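Local coordinates for glutathione s-transferase I (Zea mays, PDB 1AXD), which conjugates glutathione to electrophilic compounds, herbicides among them, and so takes part in their detoxification, at residues 4-9 and 56-61. Sequence-based numbering, arbitrary orientation.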
loop_
_atom_site.group_PDB
_atom_site.type_symbol
_atom_site.label_atom_id
_atom_site.label_comp_id
_atom_site.label_asym_id
_atom_site.label_seq_id
_atom_site.Cartn_x
_atom_site.Cartn_y
_atom_site.Cartn_z
ATOM N N LYS A 4 -7.555 7.722 -20.302
ATOM C CA LYS A 4 -7.059 6.497 -20.930
ATOM C C LYS A 4 -6.400 5.651 -19.890
ATOM O O LYS A 4 -5.477 6.120 -19.243
ATOM C CB LYS A 4 -6.029 6.786 -22.026
ATOM C CG LYS A 4 -6.314 7.979 -22.916
ATOM C CD LYS A 4 -7.626 7.853 -23.641
ATOM C CE LYS A 4 -7.955 9.148 -24.361
ATOM N NZ LYS A 4 -9.363 9.141 -24.851
ATOM N N LEU A 5 -6.879 4.425 -19.711
ATOM C CA LEU A 5 -6.301 3.493 -18.748
ATOM C C LEU A 5 -5.362 2.591 -19.523
ATOM O O LEU A 5 -5.803 1.893 -20.422
ATOM C CB LEU A 5 -7.404 2.683 -18.055
ATOM C CG LEU A 5 -7.040 1.672 -16.963
ATOM C CD1 LEU A 5 -6.341 2.360 -15.759
ATOM C CD2 LEU A 5 -8.342 1.000 -16.503
ATOM N N TYR A 6 -4.079 2.622 -19.184
ATOM C CA TYR A 6 -3.085 1.831 -19.882
ATOM C C TYR A 6 -2.812 0.493 -19.292
ATOM O O TYR A 6 -2.502 0.409 -18.110
ATOM C CB TYR A 6 -1.794 2.630 -19.981
ATOM C CG TYR A 6 -1.937 3.878 -20.815
ATOM C CD1 TYR A 6 -1.921 3.799 -22.201
ATOM C CD2 TYR A 6 -2.077 5.135 -20.224
ATOM C CE1 TYR A 6 -2.031 4.926 -22.986
ATOM C CE2 TYR A 6 -2.192 6.281 -21.005
ATOM C CZ TYR A 6 -2.163 6.160 -22.391
ATOM O OH TYR A 6 -2.233 7.257 -23.215
ATOM N N GLY A 7 -2.898 -0.548 -20.114
ATOM C CA GLY A 7 -2.636 -1.897 -19.650
ATOM C C GLY A 7 -3.534 -2.920 -20.310
ATOM O O GLY A 7 -4.600 -2.580 -20.793
ATOM N N ALA A 8 -3.094 -4.175 -20.325
ATOM C CA ALA A 8 -3.864 -5.270 -20.909
ATOM C C ALA A 8 -4.869 -5.774 -19.893
ATOM O O ALA A 8 -4.469 -6.119 -18.799
ATOM C CB ALA A 8 -2.909 -6.395 -21.347
ATOM N N VAL A 9 -6.135 -5.913 -20.286
ATOM C CA VAL A 9 -7.219 -6.368 -19.391
ATOM C C VAL A 9 -6.983 -7.651 -18.626
ATOM O O VAL A 9 -7.741 -7.952 -17.718
ATOM C CB VAL A 9 -8.575 -6.513 -20.141
ATOM C CG1 VAL A 9 -8.901 -5.235 -20.930
ATOM C CG2 VAL A 9 -8.550 -7.737 -21.065
ATOM N N ALA A 56 -1.337 2.545 -15.797
ATOM C CA ALA A 56 -0.969 3.946 -15.902
ATOM C C ALA A 56 -2.239 4.654 -16.362
ATOM O O ALA A 56 -2.943 4.107 -17.202
ATOM C CB ALA A 56 0.171 4.121 -16.917
ATOM N N LEU A 57 -2.578 5.798 -15.770
ATOM C CA LEU A 57 -3.777 6.536 -16.176
ATOM C C LEU A 57 -3.450 7.936 -16.645
ATOM O O LEU A 57 -2.562 8.574 -16.088
ATOM C CB LEU A 57 -4.804 6.623 -15.038
ATOM C CG LEU A 57 -6.157 7.253 -15.431
ATOM C CD1 LEU A 57 -7.158 6.166 -15.838
ATOM C CD2 LEU A 57 -6.734 8.070 -14.271
ATOM N N GLN A 58 -4.169 8.409 -17.653
ATOM C CA GLN A 58 -3.956 9.748 -18.170
ATOM C C GLN A 58 -5.231 10.508 -18.222
ATOM O O GLN A 58 -6.181 10.057 -18.854
ATOM C CB GLN A 58 -3.349 9.701 -19.565
ATOM C CG GLN A 58 -3.131 11.079 -20.166
ATOM C CD GLN A 58 -2.694 11.019 -21.614
ATOM O OE1 GLN A 58 -2.493 9.947 -22.166
ATOM N NE2 GLN A 58 -2.541 12.180 -22.232
ATOM N N ASP A 59 -5.277 11.632 -17.521
ATOM C CA ASP A 59 -6.452 12.484 -17.525
ATOM C C ASP A 59 -5.978 13.776 -18.067
ATOM O O ASP A 59 -5.395 14.552 -17.332
ATOM C CB ASP A 59 -7.008 12.671 -16.111
ATOM C CG ASP A 59 -8.446 13.169 -16.109
ATOM O OD1 ASP A 59 -9.022 13.381 -17.205
ATOM O OD2 ASP A 59 -9.008 13.334 -15.006
ATOM N N GLY A 60 -6.164 13.983 -19.367
ATOM C CA GLY A 60 -5.710 15.207 -19.993
ATOM C C GLY A 60 -4.202 15.162 -20.056
ATOM O O GLY A 60 -3.636 14.388 -20.808
ATOM N N ASP A 61 -3.556 15.960 -19.219
ATOM C CA ASP A 61 -2.098 16.013 -19.173
ATOM C C ASP A 61 -1.606 15.426 -17.872
ATOM O O ASP A 61 -0.409 15.458 -17.612
ATOM C CB ASP A 61 -1.631 17.464 -19.278
ATOM C CG ASP A 61 -2.070 18.298 -18.085
ATOM O OD1 ASP A 61 -3.276 18.627 -18.005
ATOM O OD2 ASP A 61 -1.217 18.592 -17.214
#
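Tyr6 reaches along the neighbouring strand to Gln58, its OH donating a hydrogen bond to OE1 of Gln58 at 2.9 Å. The hydroxyl meets the amide oxygen almost head-on, with a C=O...O angle of 173°, and ring and amide planes lie only 17° apart, so the two flat groups join tip to tip, nearly coplanar. The Gln58 chain is extended, with CG anti to the backbone N (chi1 179°), which carries the amide out to the hydroxyl; at its other end NE2 donates to Gly60 O at 2.8 Å, so both ends of the amide are held and its rotation is fixed. Nearer the backbone, Tyr6 CB packs on Ala56 CB at 3.9 Å. A phenylalanine at Tyr6 would remove the hydroxyl and would probably leave OE1 of Gln58 without this donor, the amide then held from its NE2 side.

On the other face of the sheet, Leu5 and Leu57 form a non-hydrogen-bonded pair, their side chains slanting across each other and touching through CD1 and CD1 at 3.9 Å. Next along the strands, with side chains on the Tyr6 face, Lys4 and Gln58 form an antiparallel hydrogen-bonded pair, Lys4 N to Gln58 O and Gln58 N to Lys4 O, both 3.1 Å.

Strands 3-6 and 56-59 are the two central strands of the thioredoxin-like N-terminal domain, flanked by strands 28-31 and 62-65. Leu5 packs on Cys17 and Leu21 of helix 14-24 and Leu57 on Ile70 and Tyr73 of helix 67-78, while on the opposite face Arg48 makes a cation-pi contact with the Tyr6 ring.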